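Local atomic coordinates of monovalent Na+/H+ antiporter subunit C (Dietzia sp. DQ12-45-1b, PDB entry 7D3U), a protein that serves as a small transmembrane subunit of the Mrp complex, a bacterial antiporter that exchanges sodium ions for protons across the cell membrane. Residues L41-E51 and A61-V72; I27-H38 and A75-L86. All blocks are in the same frame, centred on the assembly; numbering follows the deposited sequence.

How the contacts relate
After helix 2-17, the chain crosses the membrane again as helix 24-44, passes through a long connection without helix or strand, and returns as helix 66-90. Both contacts tie these last two helices together. Contact 2 (27-38 with 75-86) joins their middles and closes the longer loop; within that loop contact 1 (41-51 with 61-72) pairs the neighbouring helix ends and the two legs of the connection. Neither crosses the other. Their centres lie about 21 Å apart, yet they meet where Val72 of contact 1 packs against His38 of contact 2, making one continuous seam along the hairpin.

Contact 1 (L41-E51 and A61-V72); sequences LMAAGGASRRE and ALTSDGLPQAFV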
loop_
_atom_site.group_PDB
_atom_site.type_symbol
_atom_site.label_atom_id
_atom_site.label_comp_id
_atom_site.label_asym_id
_atom_site.label_seq_id
_atom_site.Cartn_x
_atom_site.Cartn_y
_atom_site.Cartn_z
ATOM N N LEU C 41 -15.189 -20.643 -7.095
ATOM C CA LEU C 41 -15.261 -21.218 -5.756
ATOM C C LEU C 41 -16.265 -22.360 -5.708
ATOM O O LEU C 41 -15.999 -23.403 -5.102
ATOM C CB LEU C 41 -15.630 -20.143 -4.736
ATOM C CG LEU C 41 -14.517 -19.635 -3.825
ATOM C CD1 LEU C 41 -15.038 -18.516 -2.951
ATOM C CD2 LEU C 41 -13.976 -20.765 -2.974
ATOM N N MET C 42 -17.425 -22.181 -6.344
ATOM C CA MET C 42 -18.401 -23.264 -6.410
ATOM C C MET C 42 -17.890 -24.428 -7.249
ATOM O O MET C 42 -18.306 -25.571 -7.036
ATOM C CB MET C 42 -19.727 -22.753 -6.967
ATOM C CG MET C 42 -20.610 -22.080 -5.937
ATOM S SD MET C 42 -20.861 -23.077 -4.461
ATOM C CE MET C 42 -21.590 -24.550 -5.166
ATOM N N ALA C 43 -16.995 -24.160 -8.202
ATOM C CA ALA C 43 -16.414 -25.231 -9.000
ATOM C C ALA C 43 -15.385 -26.038 -8.225
ATOM O O ALA C 43 -15.172 -27.213 -8.542
ATOM C CB ALA C 43 -15.770 -24.661 -10.262
ATOM N N ALA C 44 -14.752 -25.443 -7.214
ATOM C CA ALA C 44 -13.718 -26.152 -6.470
ATOM C C ALA C 44 -14.302 -27.271 -5.623
ATOM O O ALA C 44 -13.597 -28.233 -5.299
ATOM C CB ALA C 44 -12.941 -25.176 -5.591
ATOM N N GLY C 45 -15.577 -27.174 -5.261
ATOM C CA GLY C 45 -16.213 -28.203 -4.465
ATOM C C GLY C 45 -16.628 -29.411 -5.274
ATOM O O GLY C 45 -17.615 -30.077 -4.948
ATOM N N GLY C 46 -15.884 -29.707 -6.335
ATOM C CA GLY C 46 -16.192 -30.840 -7.179
ATOM C C GLY C 46 -17.086 -30.488 -8.347
ATOM O O GLY C 46 -16.729 -30.736 -9.503
ATOM N N ALA C 47 -18.265 -29.937 -8.050
ATOM C CA ALA C 47 -19.255 -29.545 -9.050
ATOM C C ALA C 47 -19.787 -30.745 -9.822
ATOM O O ALA C 47 -20.576 -30.585 -10.758
ATOM C CB ALA C 47 -18.678 -28.507 -10.015
ATOM N N SER C 48 -19.361 -31.947 -9.443
ATOM C CA SER C 48 -19.919 -33.181 -9.972
ATOM C C SER C 48 -20.969 -33.775 -9.049
ATOM O O SER C 48 -21.557 -34.809 -9.379
ATOM C CB SER C 48 -18.808 -34.203 -10.219
ATOM O OG SER C 48 -18.182 -34.573 -9.005
ATOM N N ARG C 49 -21.206 -33.151 -7.900
ATOM C CA ARG C 49 -22.258 -33.539 -6.969
ATOM C C ARG C 49 -23.227 -32.369 -6.877
ATOM O O ARG C 49 -22.889 -31.320 -6.319
ATOM C CB ARG C 49 -21.676 -33.890 -5.601
ATOM C CG ARG C 49 -20.600 -34.959 -5.648
ATOM C CD ARG C 49 -19.822 -35.013 -4.348
ATOM N NE ARG C 49 -18.969 -33.843 -4.178
ATOM C CZ ARG C 49 -17.758 -33.721 -4.710
ATOM N NH1 ARG C 49 -17.254 -34.700 -5.446
ATOM N NH2 ARG C 49 -17.051 -32.620 -4.505
ATOM N N ARG C 50 -24.429 -32.546 -7.423
ATOM C CA ARG C 50 -25.375 -31.452 -7.594
ATOM C C ARG C 50 -26.522 -31.504 -6.591
ATOM O O ARG C 50 -27.545 -30.843 -6.792
ATOM C CB ARG C 50 -25.920 -31.452 -9.021
ATOM C CG ARG C 50 -24.851 -31.339 -10.093
ATOM C CD ARG C 50 -24.159 -29.994 -10.034
ATOM N NE ARG C 50 -23.308 -29.762 -11.195
ATOM C CZ ARG C 50 -23.731 -29.232 -12.335
ATOM N NH1 ARG C 50 -25.002 -28.882 -12.473
ATOM N NH2 ARG C 50 -22.887 -29.053 -13.340
ATOM N N GLU C 51 -26.379 -32.272 -5.518
ATOM C CA GLU C 51 -27.412 -32.373 -4.499
ATOM C C GLU C 51 -27.105 -31.420 -3.354
ATOM O O GLU C 51 -25.951 -31.272 -2.947
ATOM C CB GLU C 51 -27.529 -33.805 -3.976
ATOM C CG GLU C 51 -28.889 -34.132 -3.388
ATOM C CD GLU C 51 -29.093 -35.616 -3.177
ATOM O OE1 GLU C 51 -28.118 -36.380 -3.338
ATOM O OE2 GLU C 51 -30.227 -36.022 -2.850
ATOM N N ALA C 61 -20.332 -38.146 -1.495
ATOM C CA ALA C 61 -20.106 -38.498 -2.893
ATOM C C ALA C 61 -21.347 -38.297 -3.753
ATOM O O ALA C 61 -21.362 -38.711 -4.918
ATOM C CB ALA C 61 -19.592 -39.938 -3.041
ATOM N N LEU C 62 -22.392 -37.677 -3.207
ATOM C CA LEU C 62 -23.582 -37.328 -3.968
ATOM C C LEU C 62 -24.068 -35.905 -3.737
ATOM O O LEU C 62 -24.757 -35.367 -4.612
ATOM C CB LEU C 62 -24.729 -38.297 -3.646
ATOM C CG LEU C 62 -25.854 -38.394 -4.676
ATOM C CD1 LEU C 62 -25.294 -38.750 -6.041
ATOM C CD2 LEU C 62 -26.896 -39.409 -4.238
ATOM N N THR C 63 -23.732 -35.277 -2.614
ATOM C CA THR C 63 -24.160 -33.920 -2.312
ATOM C C THR C 63 -23.016 -32.935 -2.511
ATOM O O THR C 63 -21.841 -33.276 -2.355
ATOM C CB THR C 63 -24.679 -33.806 -0.880
ATOM O OG1 THR C 63 -23.572 -33.669 0.019
ATOM C CG2 THR C 63 -25.491 -35.028 -0.505
ATOM N N SER C 64 -23.377 -31.702 -2.856
ATOM C CA SER C 64 -22.385 -30.658 -3.061
ATOM C C SER C 64 -21.677 -30.336 -1.753
ATOM O O SER C 64 -22.263 -30.397 -0.669
ATOM C CB SER C 64 -23.043 -29.400 -3.623
ATOM O OG SER C 64 -22.192 -28.276 -3.491
ATOM N N ASP C 65 -20.399 -29.993 -1.860
ATOM C CA ASP C 65 -19.607 -29.700 -0.677
ATOM C C ASP C 65 -20.041 -28.374 -0.061
ATOM O O ASP C 65 -20.416 -27.429 -0.760
ATOM C CB ASP C 65 -18.122 -29.677 -1.032
ATOM C CG ASP C 65 -17.239 -29.497 0.176
ATOM O OD1 ASP C 65 -17.713 -29.771 1.297
ATOM O OD2 ASP C 65 -16.081 -29.064 0.011
ATOM N N GLY C 66 -19.991 -28.312 1.268
ATOM C CA GLY C 66 -20.512 -27.170 1.995
ATOM C C GLY C 66 -19.509 -26.066 2.264
ATOM O O GLY C 66 -19.888 -24.899 2.407
ATOM N N LEU C 67 -18.223 -26.420 2.340
ATOM C CA LEU C 67 -17.210 -25.406 2.633
ATOM C C LEU C 67 -17.076 -24.380 1.515
ATOM O O LEU C 67 -17.048 -23.174 1.819
ATOM C CB LEU C 67 -15.872 -26.078 2.953
ATOM C CG LEU C 67 -14.832 -25.121 3.533
ATOM C CD1 LEU C 67 -15.371 -24.474 4.789
ATOM C CD2 LEU C 67 -13.528 -25.835 3.819
ATOM N N PRO C 68 -16.976 -24.754 0.234
ATOM C CA PRO C 68 -16.961 -23.715 -0.805
ATOM C C PRO C 68 -18.256 -22.936 -0.873
ATOM O O PRO C 68 -18.241 -21.762 -1.266
ATOM C CB PRO C 68 -16.705 -24.509 -2.091
ATOM C CG PRO C 68 -17.202 -25.862 -1.790
ATOM C CD PRO C 68 -16.840 -26.094 -0.360
ATOM N N GLN C 69 -19.379 -23.543 -0.484
ATOM C CA GLN C 69 -20.632 -22.800 -0.445
ATOM C C GLN C 69 -20.595 -21.723 0.631
ATOM O O GLN C 69 -21.039 -20.595 0.398
ATOM C CB GLN C 69 -21.804 -23.753 -0.224
ATOM C CG GLN C 69 -22.056 -24.676 -1.400
ATOM C CD GLN C 69 -23.383 -25.394 -1.308
ATOM O OE1 GLN C 69 -23.565 -26.461 -1.892
ATOM N NE2 GLN C 69 -24.322 -24.806 -0.583
ATOM N N ALA C 70 -20.051 -22.040 1.806
ATOM C CA ALA C 70 -19.855 -21.005 2.816
ATOM C C ALA C 70 -18.866 -19.950 2.335
ATOM O O ALA C 70 -19.030 -18.755 2.612
ATOM C CB ALA C 70 -19.379 -21.629 4.125
ATOM N N PHE C 71 -17.834 -20.376 1.606
ATOM C CA PHE C 71 -16.849 -19.435 1.085
ATOM C C PHE C 71 -17.499 -18.414 0.161
ATOM O O PHE C 71 -17.290 -17.204 0.307
ATOM C CB PHE C 71 -15.739 -20.186 0.352
ATOM C CG PHE C 71 -14.753 -20.859 1.261
ATOM C CD1 PHE C 71 -14.929 -20.847 2.632
ATOM C CD2 PHE C 71 -13.647 -21.505 0.740
ATOM C CE1 PHE C 71 -14.021 -21.467 3.463
ATOM C CE2 PHE C 71 -12.738 -22.125 1.568
ATOM C CZ PHE C 71 -12.926 -22.106 2.931
ATOM N N VAL C 72 -18.289 -18.886 -0.806
ATOM C CA VAL C 72 -18.958 -17.955 -1.711
ATOM C C VAL C 72 -20.018 -17.155 -0.965
ATOM O O VAL C 72 -20.236 -15.978 -1.264
ATOM C CB VAL C 72 -19.552 -18.689 -2.931
ATOM C CG1 VAL C 72 -20.322 -19.904 -2.512
ATOM C CG2 VAL C 72 -20.458 -17.770 -3.718
#
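Ser64 N donates to Glu51 O at 2.6 Å, a nearly straight bond (171°) lying in the carbonyl plane, and it fastens together the two legs of the connection in a transmembrane helical hairpin. Arg49 lies along the same seam: its CD comes within 3.3 Å of Thr63 O, which sits at the edge of the guanidinium group; with CB also against Thr63 O and CD against Ala61 C, the aliphatic part of this long side chain lies along the peptide backbone. Arg50 turns the other way. Its NE donates to Ala47 O at 2.9 Å, while its NH2 hydrogen-bonds to Pro597 O and forms a salt bridge with Asp602, both of the subunit A chain. Asp65 likewise reaches that chain, through OD2 to Ser710, so the hairpin end is also a subunit interface.

Where the two helices meet the connection, Gly45 CA rests 3.7 Å from Pro68 CG; a beta carbon here would probably crowd the proline ring, consistent with a glycine at this position. Met42 is flexible enough to curl: bends at chi2 (-51°) and chi3 (-59°) carry its sulfur over the returning helix, with SD 3.7 Å from Gln69 CG and 3.8 Å from Val72 CG1. An alanine in its place would lack the sulfur and terminal methyl, and would probably open a gap beside Gln69 and Val72. The fork of Leu41 straddles the base of Phe71: CD1 lies 3.8 Å from Phe71 CB, and CD2 meets the edge of the ring at Phe71 CD2, also 3.8 Å away.

Contact 2 (I27-H38 and A75-L86); sequences ILGFILLSHAAH and AIVIAFAITIYL
An antiparallel pair of transmembrane helices, the core of the hairpin in this subunit related to chain 4L of NADH-quinone oxidoreductases, is held here by Ile27, Ser34 and His38 against Leu86, Ala79 and Ile76. The segment axes run at 171° to each other and come within 10.4 Å. No hydrogen bond joins the two segments; the contact between them is one of side-chain packing.

Small residues meet at the middle, where Ser34 OG lies 3.4 Å from Ala79 CB; neither side chain is bulky enough to push the backbones apart. One end belongs to His38, whose flat ring slips in beside the partner helix. With CG placed anti to the carbonyl carbon (chi1 -55°), the ring presents one face to Ile76 CG1, which comes to 3.3 Å from His38 CD2, while Ala79 CB lies near the ring plane at an edge. Ala75 CB is 3.5 Å from His38 CE1.

Larger, mostly apolar groups fill the other end. Ile27 and Leu86 lie alongside each other, pointing opposite ways, bringing Ile27 CG1 within 3.7 Å of Leu86 CB, and Phe30 CD2 meets Leu86 CD1 more loosely; beyond this pair Phe30 packs on Ser168 of the subunit D chain. Thr83 offers its methyl CG2 to Ile27 CG2 at 3.9 Å, a threonine being able to show carbon to its neighbour while disposing of its hydroxyl within its own helix. That hydroxyl, Thr83 OG1, donates to Ala79 O at 3.0 Å, and Thr83 N reaches the same oxygen from the opposite face of the carbonyl plane.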
loop_
_atom_site.group_PDB
_atom_site.type_symbol
_atom_site.label_atom_id
_atom_site.label_comp_id
_atom_site.label_asym_id
_atom_site.label_seq_id
_atom_site.Cartn_x
_atom_site.Cartn_y
_atom_site.Cartn_z
ATOM N N ILE C 27 -17.260 -0.513 -12.107
ATOM C CA ILE C 27 -17.933 -1.252 -11.046
ATOM C C ILE C 27 -18.679 -2.448 -11.618
ATOM O O ILE C 27 -18.770 -3.498 -10.975
ATOM C CB ILE C 27 -18.868 -0.313 -10.264
ATOM C CG1 ILE C 27 -18.047 0.739 -9.525
ATOM C CG2 ILE C 27 -19.719 -1.090 -9.281
ATOM C CD1 ILE C 27 -18.852 1.925 -9.074
ATOM N N LEU C 28 -19.203 -2.326 -12.839
ATOM C CA LEU C 28 -19.833 -3.480 -13.474
ATOM C C LEU C 28 -18.810 -4.572 -13.754
ATOM O O LEU C 28 -19.090 -5.765 -13.570
ATOM C CB LEU C 28 -20.531 -3.066 -14.767
ATOM C CG LEU C 28 -21.538 -1.922 -14.690
ATOM C CD1 LEU C 28 -22.255 -1.777 -16.011
ATOM C CD2 LEU C 28 -22.520 -2.115 -13.552
ATOM N N GLY C 29 -17.617 -4.185 -14.205
ATOM C CA GLY C 29 -16.561 -5.164 -14.395
ATOM C C GLY C 29 -16.169 -5.842 -13.098
ATOM O O GLY C 29 -15.911 -7.045 -13.069
ATOM N N PHE C 30 -16.132 -5.080 -12.006
ATOM C CA PHE C 30 -15.815 -5.687 -10.718
ATOM C C PHE C 30 -16.931 -6.607 -10.241
ATOM O O PHE C 30 -16.660 -7.620 -9.587
ATOM C CB PHE C 30 -15.524 -4.608 -9.681
ATOM C CG PHE C 30 -14.128 -4.074 -9.752
ATOM C CD1 PHE C 30 -13.047 -4.910 -9.555
ATOM C CD2 PHE C 30 -13.893 -2.741 -10.025
ATOM C CE1 PHE C 30 -11.762 -4.429 -9.623
ATOM C CE2 PHE C 30 -12.608 -2.256 -10.093
ATOM C CZ PHE C 30 -11.541 -3.100 -9.893
ATOM N N ILE C 31 -18.183 -6.287 -10.570
ATOM C CA ILE C 31 -19.290 -7.190 -10.262
ATOM C C ILE C 31 -19.125 -8.500 -11.021
ATOM O O ILE C 31 -19.294 -9.592 -10.463
ATOM C CB ILE C 31 -20.636 -6.518 -10.585
ATOM C CG1 ILE C 31 -20.939 -5.414 -9.576
ATOM C CG2 ILE C 31 -21.754 -7.540 -10.593
ATOM C CD1 ILE C 31 -22.191 -4.644 -9.889
ATOM N N LEU C 32 -18.785 -8.408 -12.307
ATOM C CA LEU C 32 -18.569 -9.616 -13.097
ATOM C C LEU C 32 -17.383 -10.415 -12.569
ATOM O O LEU C 32 -17.405 -11.651 -12.572
ATOM C CB LEU C 32 -18.358 -9.255 -14.565
ATOM C CG LEU C 32 -19.580 -8.743 -15.324
ATOM C CD1 LEU C 32 -19.371 -8.897 -16.816
ATOM C CD2 LEU C 32 -20.834 -9.471 -14.881
ATOM N N LEU C 33 -16.341 -9.728 -12.103
ATOM C CA LEU C 33 -15.178 -10.422 -11.561
ATOM C C LEU C 33 -15.521 -11.139 -10.261
ATOM O O LEU C 33 -15.075 -12.270 -10.030
ATOM C CB LEU C 33 -14.040 -9.431 -11.345
ATOM C CG LEU C 33 -12.871 -9.874 -10.473
ATOM C CD1 LEU C 33 -11.998 -10.866 -11.210
ATOM C CD2 LEU C 33 -12.061 -8.678 -10.017
ATOM N N SER C 34 -16.305 -10.493 -9.397
ATOM C CA SER C 34 -16.775 -11.158 -8.188
ATOM C C SER C 34 -17.630 -12.369 -8.532
ATOM O O SER C 34 -17.534 -13.414 -7.875
ATOM C CB SER C 34 -17.560 -10.177 -7.320
ATOM O OG SER C 34 -18.509 -10.856 -6.520
ATOM N N HIS C 35 -18.473 -12.249 -9.562
ATOM C CA HIS C 35 -19.261 -13.394 -10.005
ATOM C C HIS C 35 -18.363 -14.534 -10.468
ATOM O O HIS C 35 -18.615 -15.702 -10.155
ATOM C CB HIS C 35 -20.209 -12.978 -11.127
ATOM C CG HIS C 35 -21.439 -12.274 -10.649
ATOM N ND1 HIS C 35 -21.965 -12.469 -9.392
ATOM C CD2 HIS C 35 -22.248 -11.380 -11.262
ATOM C CE1 HIS C 35 -23.045 -11.723 -9.249
ATOM N NE2 HIS C 35 -23.239 -11.052 -10.370
ATOM N N ALA C 36 -17.307 -14.210 -11.217
ATOM C CA ALA C 36 -16.384 -15.240 -11.681
ATOM C C ALA C 36 -15.684 -15.920 -10.514
ATOM O O ALA C 36 -15.497 -17.142 -10.517
ATOM C CB ALA C 36 -15.361 -14.634 -12.638
ATOM N N ALA C 37 -15.285 -15.143 -9.505
ATOM C CA ALA C 37 -14.640 -15.729 -8.334
ATOM C C ALA C 37 -15.595 -16.641 -7.578
ATOM O O ALA C 37 -15.209 -17.727 -7.132
ATOM C CB ALA C 37 -14.115 -14.632 -7.415
ATOM N N HIS C 38 -16.850 -16.219 -7.427
ATOM C CA HIS C 38 -17.833 -17.067 -6.764
ATOM C C HIS C 38 -18.069 -18.349 -7.547
ATOM O O HIS C 38 -18.215 -19.430 -6.963
ATOM C CB HIS C 38 -19.139 -16.301 -6.583
ATOM C CG HIS C 38 -18.975 -15.008 -5.852
ATOM N ND1 HIS C 38 -17.900 -14.753 -5.028
ATOM C CD2 HIS C 38 -19.740 -13.892 -5.831
ATOM C CE1 HIS C 38 -18.015 -13.538 -4.524
ATOM N NE2 HIS C 38 -19.123 -12.995 -4.994
ATOM N N ALA C 75 -17.945 -14.379 0.545
ATOM C CA ALA C 75 -17.363 -13.500 -0.459
ATOM C C ALA C 75 -18.423 -12.660 -1.155
ATOM O O ALA C 75 -18.134 -11.538 -1.580
ATOM C CB ALA C 75 -16.579 -14.320 -1.481
ATOM N N ILE C 76 -19.650 -13.171 -1.268
ATOM C CA ILE C 76 -20.728 -12.396 -1.874
ATOM C C ILE C 76 -21.007 -11.151 -1.046
ATOM O O ILE C 76 -21.109 -10.042 -1.578
ATOM C CB ILE C 76 -21.991 -13.260 -2.030
ATOM C CG1 ILE C 76 -21.894 -14.130 -3.279
ATOM C CG2 ILE C 76 -23.224 -12.390 -2.110
ATOM C CD1 ILE C 76 -23.090 -15.019 -3.491
ATOM N N VAL C 77 -21.121 -11.315 0.272
ATOM C CA VAL C 77 -21.388 -10.176 1.144
ATOM C C VAL C 77 -20.216 -9.203 1.131
ATOM O O VAL C 77 -20.407 -7.979 1.108
ATOM C CB VAL C 77 -21.707 -10.669 2.566
ATOM C CG1 VAL C 77 -21.591 -9.536 3.563
ATOM C CG2 VAL C 77 -23.095 -11.279 2.609
ATOM N N ILE C 78 -18.988 -9.725 1.134
ATOM C CA ILE C 78 -17.820 -8.844 1.115
ATOM C C ILE C 78 -17.796 -8.013 -0.166
ATOM O O ILE C 78 -17.634 -6.784 -0.133
ATOM C CB ILE C 78 -16.528 -9.662 1.283
ATOM C CG1 ILE C 78 -16.441 -10.222 2.702
ATOM C CG2 ILE C 78 -15.318 -8.804 0.981
ATOM C CD1 ILE C 78 -15.255 -11.122 2.923
ATOM N N ALA C 79 -17.963 -8.673 -1.315
ATOM C CA ALA C 79 -17.966 -7.962 -2.587
ATOM C C ALA C 79 -19.153 -7.020 -2.697
ATOM O O ALA C 79 -19.053 -5.979 -3.347
ATOM C CB ALA C 79 -17.968 -8.956 -3.745
ATOM N N PHE C 80 -20.274 -7.351 -2.055
ATOM C CA PHE C 80 -21.421 -6.453 -2.053
ATOM C C PHE C 80 -21.113 -5.175 -1.288
ATOM O O PHE C 80 -21.464 -4.077 -1.733
ATOM C CB PHE C 80 -22.630 -7.170 -1.453
ATOM C CG PHE C 80 -23.815 -6.284 -1.228
ATOM C CD1 PHE C 80 -24.373 -5.571 -2.271
ATOM C CD2 PHE C 80 -24.382 -6.179 0.028
ATOM C CE1 PHE C 80 -25.468 -4.761 -2.064
ATOM C CE2 PHE C 80 -25.477 -5.371 0.240
ATOM C CZ PHE C 80 -26.021 -4.664 -0.806
ATOM N N ALA C 81 -20.451 -5.299 -0.137
ATOM C CA ALA C 81 -20.037 -4.113 0.609
ATOM C C ALA C 81 -19.076 -3.260 -0.210
ATOM O O ALA C 81 -19.233 -2.032 -0.307
ATOM C CB ALA C 81 -19.395 -4.529 1.930
ATOM N N ILE C 82 -18.070 -3.898 -0.813
ATOM C CA ILE C 82 -17.103 -3.136 -1.597
ATOM C C ILE C 82 -17.770 -2.487 -2.805
ATOM O O ILE C 82 -17.413 -1.370 -3.193
ATOM C CB ILE C 82 -15.923 -4.029 -2.018
ATOM C CG1 ILE C 82 -15.340 -4.739 -0.799
ATOM C CG2 ILE C 82 -14.850 -3.202 -2.692
ATOM C CD1 ILE C 82 -14.083 -5.520 -1.091
ATOM N N THR C 83 -18.765 -3.150 -3.398
ATOM C CA THR C 83 -19.461 -2.578 -4.544
ATOM C C THR C 83 -20.321 -1.393 -4.129
ATOM O O THR C 83 -20.381 -0.387 -4.842
ATOM C CB THR C 83 -20.312 -3.651 -5.224
ATOM O OG1 THR C 83 -19.457 -4.572 -5.910
ATOM C CG2 THR C 83 -21.273 -3.026 -6.221
ATOM N N ILE C 84 -20.996 -1.494 -2.983
ATOM C CA ILE C 84 -21.744 -0.354 -2.460
ATOM C C ILE C 84 -20.821 0.842 -2.274
ATOM O O ILE C 84 -21.154 1.975 -2.651
ATOM C CB ILE C 84 -22.450 -0.730 -1.146
ATOM C CG1 ILE C 84 -23.529 -1.780 -1.401
ATOM C CG2 ILE C 84 -23.054 0.498 -0.489
ATOM C CD1 ILE C 84 -24.081 -2.390 -0.136
ATOM N N TYR C 85 -19.640 0.610 -1.696
ATOM C CA TYR C 85 -18.747 1.740 -1.461
ATOM C C TYR C 85 -18.181 2.289 -2.766
ATOM O O TYR C 85 -17.994 3.502 -2.904
ATOM C CB TYR C 85 -17.620 1.370 -0.505
ATOM C CG TYR C 85 -16.875 2.597 -0.038
ATOM C CD1 TYR C 85 -17.432 3.451 0.902
ATOM C CD2 TYR C 85 -15.634 2.919 -0.556
ATOM C CE1 TYR C 85 -16.766 4.585 1.319
ATOM C CE2 TYR C 85 -14.959 4.050 -0.141
ATOM C CZ TYR C 85 -15.529 4.877 0.797
ATOM O OH TYR C 85 -14.858 6.002 1.212
ATOM N N LEU C 86 -17.916 1.426 -3.746
ATOM C CA LEU C 86 -17.454 1.927 -5.037
ATOM C C LEU C 86 -18.536 2.754 -5.720
ATOM O O LEU C 86 -18.246 3.783 -6.343
ATOM C CB LEU C 86 -17.020 0.764 -5.926
ATOM C CG LEU C 86 -15.588 0.273 -5.720
ATOM C CD1 LEU C 86 -15.277 -0.879 -6.658
ATOM C CD2 LEU C 86 -14.607 1.409 -5.920
#